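Local coordinates for protein N-acetyl-beta-D glucosaminidase (Rhizomucor miehei CAU432, PDB 4ZM6) that probably removes beta-linked N-acetylglucosamine residues through a family 3 glycoside hydrolase region and carries a GCN5-related glucosamine N-acetyltransferase region that binds acetyl-CoA, at residues T94-S107 with H360-T373. Numbering follows the deposited sequence.
Sequences TYLPGNMALGALGS and HATLSKELYDRVPT
The hydroxyl of Ser364 donates to the backbone carbonyl of Tyr95, with Ser364 OG 2.7 Å from Tyr95 O and the donor nearly in line with the C=O bond (172°). OG lies anti to its own backbone N (chi1 -176°), which carries it off the helix toward the loop 94-97. The same carbonyl oxygen sits at the edge of the Tyr368 ring, in its plane. Over one face of that ring lies Pro97, whose CG stands 4.0 Å from the centroid in a CH-pi contact, while the phenol oxygen hydrogen-bonds OE1 of Glu500, whose OE2 accepts the backbone N-H of Gly98. At the other end, Thr94 OG1 lies beside His360 CB and the methyl CG2 sits by His360 O; OG1 and His360 ND1 both hydrogen-bond OE2 of Glu121 in helix 108-125. The contact docks a loop and helix 99-105 of the glycoside hydrolase family 3 N-terminal domain, which belongs to the TIM-barrel clan, against helix 357-368 and the turn leading to strand 373-377 of the following six-stranded sheet. Within this turn, Val371 CG1 meets Ala101 CB at 3.8 Å, and Val371 CG2 approaches Leu105 CD1. The other Leu105 branch, CD2, rests over the centre of the Arg370 guanidinium, 3.5 Å from Arg370 CZ. The Arg370 side chain lies close to those of Arg520 and Thr629, both acetyl-CoA-binding residues.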
loop_
_atom_site.group_PDB
_atom_site.type_symbol
_atom_site.label_atom_id
_atom_site.label_comp_id
_atom_site.label_asym_id
_atom_site.label_seq_id
_atom_site.Cartn_x
_atom_site.Cartn_y
_atom_site.Cartn_z
ATOM N N THR A 94 -15.604 -22.240 -25.290
ATOM C CA THR A 94 -14.160 -22.396 -25.412
ATOM C C THR A 94 -13.494 -22.736 -24.079
ATOM O O THR A 94 -13.917 -22.260 -23.031
ATOM C CB THR A 94 -13.527 -21.107 -25.971
ATOM O OG1 THR A 94 -14.217 -20.713 -27.161
ATOM C CG2 THR A 94 -12.043 -21.312 -26.286
ATOM N N TYR A 95 -12.461 -23.574 -24.133
ATOM C CA TYR A 95 -11.565 -23.780 -22.995
ATOM C C TYR A 95 -10.601 -22.598 -22.904
ATOM O O TYR A 95 -9.746 -22.421 -23.771
ATOM C CB TYR A 95 -10.746 -25.074 -23.147
ATOM C CG TYR A 95 -11.528 -26.347 -22.925
ATOM C CD1 TYR A 95 -11.852 -26.766 -21.642
ATOM C CD2 TYR A 95 -11.933 -27.140 -23.996
ATOM C CE1 TYR A 95 -12.572 -27.931 -21.428
ATOM C CE2 TYR A 95 -12.652 -28.306 -23.793
ATOM C CZ TYR A 95 -12.969 -28.698 -22.506
ATOM O OH TYR A 95 -13.687 -29.854 -22.287
ATOM N N LEU A 96 -10.743 -21.786 -21.865
ATOM C CA LEU A 96 -9.775 -20.726 -21.589
ATOM C C LEU A 96 -9.191 -20.938 -20.192
ATOM O O LEU A 96 -9.853 -21.513 -19.324
ATOM C CB LEU A 96 -10.424 -19.345 -21.708
ATOM C CG LEU A 96 -10.949 -18.989 -23.103
ATOM C CD1 LEU A 96 -11.948 -17.842 -23.021
ATOM C CD2 LEU A 96 -9.810 -18.657 -24.057
ATOM N N PRO A 97 -7.947 -20.482 -19.972
ATOM C CA PRO A 97 -7.225 -20.740 -18.720
ATOM C C PRO A 97 -8.015 -20.438 -17.448
ATOM O O PRO A 97 -8.579 -19.353 -17.312
ATOM C CB PRO A 97 -6.020 -19.810 -18.819
ATOM C CG PRO A 97 -5.774 -19.678 -20.277
ATOM C CD PRO A 97 -7.130 -19.699 -20.919
ATOM N N GLY A 98 -8.054 -21.407 -16.536
ATOM C CA GLY A 98 -8.622 -21.216 -15.205
ATOM C C GLY A 98 -7.682 -20.434 -14.316
ATOM O O GLY A 98 -6.607 -20.018 -14.745
ATOM N N ASN A 99 -8.071 -20.259 -13.064
ATOM C CA ASN A 99 -7.409 -19.284 -12.208
ATOM C C ASN A 99 -5.894 -19.459 -12.029
ATOM O O ASN A 99 -5.136 -18.605 -12.479
ATOM C CB ASN A 99 -8.136 -19.162 -10.859
ATOM C CG ASN A 99 -9.352 -18.234 -10.924
ATOM O OD1 ASN A 99 -9.909 -17.979 -11.998
ATOM N ND2 ASN A 99 -9.765 -17.722 -9.771
ATOM N N MET A 100 -5.429 -20.535 -11.401
ATOM C CA MET A 100 -3.984 -20.653 -11.152
ATOM C C MET A 100 -3.179 -20.663 -12.455
ATOM O O MET A 100 -2.041 -20.198 -12.488
ATOM C CB MET A 100 -3.629 -21.880 -10.309
ATOM C CG MET A 100 -2.221 -21.806 -9.721
ATOM S SD MET A 100 -1.837 -23.067 -8.483
ATOM C CE MET A 100 -2.964 -22.617 -7.167
ATOM N N ALA A 101 -3.766 -21.183 -13.527
ATOM C CA ALA A 101 -3.133 -21.104 -14.838
ATOM C C ALA A 101 -2.811 -19.647 -15.136
ATOM O O ALA A 101 -1.657 -19.306 -15.395
ATOM C CB ALA A 101 -4.038 -21.687 -15.913
ATOM N N LEU A 102 -3.834 -18.795 -15.062
ATOM C CA LEU A 102 -3.679 -17.347 -15.253
ATOM C C LEU A 102 -2.677 -16.729 -14.270
ATOM O O LEU A 102 -1.886 -15.862 -14.652
ATOM C CB LEU A 102 -5.033 -16.631 -15.127
ATOM C CG LEU A 102 -6.030 -16.850 -16.266
ATOM C CD1 LEU A 102 -7.426 -16.394 -15.867
ATOM C CD2 LEU A 102 -5.569 -16.142 -17.533
ATOM N N GLY A 103 -2.716 -17.162 -13.012
ATOM C CA GLY A 103 -1.751 -16.695 -12.019
ATOM C C GLY A 103 -0.320 -16.977 -12.437
ATOM O O GLY A 103 0.551 -16.109 -12.357
ATOM N N ALA A 104 -0.084 -18.202 -12.893
ATOM C CA ALA A 104 1.227 -18.612 -13.391
ATOM C C ALA A 104 1.618 -17.817 -14.633
ATOM O O ALA A 104 2.783 -17.451 -14.802
ATOM C CB ALA A 104 1.224 -20.104 -13.705
ATOM N N LEU A 105 0.627 -17.574 -15.493
ATOM C CA LEU A 105 0.779 -16.738 -16.689
ATOM C C LEU A 105 1.229 -15.324 -16.308
ATOM O O LEU A 105 2.154 -14.771 -16.905
ATOM C CB LEU A 105 -0.547 -16.682 -17.461
ATOM C CG LEU A 105 -0.477 -16.486 -18.977
ATOM C CD1 LEU A 105 -1.868 -16.652 -19.573
ATOM C CD2 LEU A 105 0.117 -15.134 -19.352
ATOM N N GLY A 106 0.552 -14.752 -15.316
ATOM C CA GLY A 106 0.998 -13.522 -14.662
ATOM C C GLY A 106 0.599 -12.211 -15.318
ATOM O O GLY A 106 1.229 -11.185 -15.066
ATOM N N SER A 107 -0.442 -12.232 -16.147
ATOM C CA SER A 107 -0.921 -11.030 -16.813
ATOM C C SER A 107 -2.386 -10.786 -16.506
ATOM O O SER A 107 -3.251 -11.531 -16.960
ATOM C CB SER A 107 -0.730 -11.140 -18.328
ATOM O OG SER A 107 -1.450 -10.121 -19.013
ATOM N N HIS A 360 -12.124 -16.603 -29.981
ATOM C CA HIS A 360 -11.848 -17.171 -28.661
ATOM C C HIS A 360 -10.993 -18.429 -28.760
ATOM O O HIS A 360 -10.209 -18.722 -27.858
ATOM C CB HIS A 360 -13.148 -17.500 -27.917
ATOM C CG HIS A 360 -14.031 -16.314 -27.680
ATOM N ND1 HIS A 360 -15.308 -16.428 -27.175
ATOM C CD2 HIS A 360 -13.832 -14.993 -27.905
ATOM C CE1 HIS A 360 -15.851 -15.228 -27.079
ATOM N NE2 HIS A 360 -14.977 -14.339 -27.519
ATOM N N ALA A 361 -11.153 -19.174 -29.849
ATOM C CA ALA A 361 -10.342 -20.362 -30.082
ATOM C C ALA A 361 -8.885 -19.983 -30.248
ATOM O O ALA A 361 -8.018 -20.650 -29.699
ATOM C CB ALA A 361 -10.830 -21.129 -31.302
ATOM N N THR A 362 -8.613 -18.903 -30.983
ATOM C CA THR A 362 -7.223 -18.508 -31.237
ATOM C C THR A 362 -6.622 -17.820 -30.010
ATOM O O THR A 362 -5.401 -17.787 -29.852
ATOM C CB THR A 362 -7.049 -17.605 -32.481
ATOM O OG1 THR A 362 -7.329 -16.246 -32.136
ATOM C CG2 THR A 362 -7.956 -18.051 -33.645
ATOM N N LEU A 363 -7.477 -17.275 -29.147
ATOM C CA LEU A 363 -7.030 -16.744 -27.862
ATOM C C LEU A 363 -6.523 -17.890 -26.992
ATOM O O LEU A 363 -5.453 -17.797 -26.396
ATOM C CB LEU A 363 -8.168 -15.994 -27.155
ATOM C CG LEU A 363 -7.840 -15.294 -25.825
ATOM C CD1 LEU A 363 -6.840 -14.166 -26.029
ATOM C CD2 LEU A 363 -9.102 -14.771 -25.161
ATOM N N SER A 364 -7.301 -18.967 -26.937
ATOM C CA SER A 364 -6.948 -20.148 -26.156
ATOM C C SER A 364 -5.580 -20.708 -26.546
ATOM O O SER A 364 -4.751 -20.964 -25.676
ATOM C CB SER A 364 -8.016 -21.231 -26.313
ATOM O OG SER A 364 -7.718 -22.348 -25.493
ATOM N N LYS A 365 -5.345 -20.896 -27.846
ATOM C CA LYS A 365 -4.036 -21.363 -28.336
ATOM C C LYS A 365 -2.923 -20.422 -27.886
ATOM O O LYS A 365 -1.882 -20.870 -27.396
ATOM C CB LYS A 365 -3.999 -21.461 -29.870
ATOM C CG LYS A 365 -4.566 -22.742 -30.466
ATOM C CD LYS A 365 -6.059 -22.637 -30.755
ATOM C CE LYS A 365 -6.564 -23.789 -31.617
ATOM N NZ LYS A 365 -6.133 -23.685 -33.043
ATOM N N GLU A 366 -3.156 -19.122 -28.065
ATOM C CA GLU A 366 -2.165 -18.094 -27.747
ATOM C C GLU A 366 -1.835 -18.040 -26.259
ATOM O O GLU A 366 -0.665 -17.937 -25.888
ATOM C CB GLU A 366 -2.645 -16.717 -28.222
ATOM C CG GLU A 366 -2.532 -16.520 -29.729
ATOM C CD GLU A 366 -3.285 -15.299 -30.249
ATOM O OE1 GLU A 366 -4.085 -14.689 -29.498
ATOM O OE2 GLU A 366 -3.073 -14.954 -31.430
ATOM N N LEU A 367 -2.857 -18.113 -25.413
ATOM C CA LEU A 367 -2.642 -18.035 -23.974
ATOM C C LEU A 367 -1.979 -19.283 -23.432
ATOM O O LEU A 367 -0.983 -19.183 -22.714
ATOM C CB LEU A 367 -3.950 -17.782 -23.217
ATOM C CG LEU A 367 -4.578 -16.393 -23.380
ATOM C CD1 LEU A 367 -5.749 -16.241 -22.414
ATOM C CD2 LEU A 367 -3.557 -15.280 -23.172
ATOM N N TYR A 368 -2.511 -20.452 -23.780
ATOM C CA TYR A 368 -2.032 -21.708 -23.191
ATOM C C TYR A 368 -0.556 -21.987 -23.460
ATOM O O TYR A 368 0.079 -22.672 -22.670
ATOM C CB TYR A 368 -2.901 -22.899 -23.611
ATOM C CG TYR A 368 -4.151 -23.064 -22.767
ATOM C CD1 TYR A 368 -4.072 -23.514 -21.450
ATOM C CD2 TYR A 368 -5.413 -22.774 -23.278
ATOM C CE1 TYR A 368 -5.210 -23.669 -20.674
ATOM C CE2 TYR A 368 -6.556 -22.926 -22.508
ATOM C CZ TYR A 368 -6.448 -23.374 -21.207
ATOM O OH TYR A 368 -7.580 -23.529 -20.438
ATOM N N ASP A 369 -0.002 -21.445 -24.545
ATOM C CA ASP A 369 1.445 -21.541 -24.804
ATOM C C ASP A 369 2.294 -20.802 -23.763
ATOM O O ASP A 369 3.510 -21.017 -23.676
ATOM C CB ASP A 369 1.789 -20.984 -26.189
ATOM C CG ASP A 369 1.331 -21.882 -27.321
ATOM O OD1 ASP A 369 0.859 -23.009 -27.060
ATOM O OD2 ASP A 369 1.452 -21.461 -28.487
ATOM N N ARG A 370 1.657 -19.919 -22.999
ATOM C CA ARG A 370 2.326 -19.136 -21.964
ATOM C C ARG A 370 1.989 -19.632 -20.545
ATOM O O ARG A 370 2.325 -18.963 -19.565
ATOM C CB ARG A 370 1.918 -17.659 -22.096
ATOM C CG ARG A 370 2.064 -17.065 -23.497
ATOM C CD ARG A 370 1.331 -15.733 -23.640
ATOM N NE ARG A 370 1.794 -14.707 -22.696
ATOM C CZ ARG A 370 1.125 -13.594 -22.383
ATOM N NH1 ARG A 370 -0.069 -13.338 -22.915
ATOM N NH2 ARG A 370 1.648 -12.734 -21.511
ATOM N N VAL A 371 1.324 -20.787 -20.437
ATOM C CA VAL A 371 0.817 -21.285 -19.144
ATOM C C VAL A 371 1.727 -22.296 -18.427
ATOM O O VAL A 371 2.193 -22.017 -17.325
ATOM C CB VAL A 371 -0.612 -21.859 -19.283
ATOM C CG1 VAL A 371 -1.009 -22.678 -18.062
ATOM C CG2 VAL A 371 -1.613 -20.731 -19.506
ATOM N N PRO A 372 1.978 -23.472 -19.026
ATOM C CA PRO A 372 2.699 -24.457 -18.223
ATOM C C PRO A 372 4.115 -24.029 -17.843
ATOM O O PRO A 372 4.762 -23.278 -18.576
ATOM C CB PRO A 372 2.730 -25.696 -19.122
ATOM C CG PRO A 372 2.628 -25.159 -20.500
ATOM C CD PRO A 372 1.759 -23.941 -20.404
ATOM N N THR A 373 4.564 -24.517 -16.689
ATOM C CA THR A 373 5.856 -24.176 -16.121
ATOM C C THR A 373 6.726 -25.429 -16.016
ATOM O O THR A 373 6.260 -26.476 -15.570
ATOM C CB THR A 373 5.695 -23.589 -14.702
ATOM O OG1 THR A 373 4.638 -22.622 -14.686
ATOM C CG2 THR A 373 6.985 -22.944 -14.236
#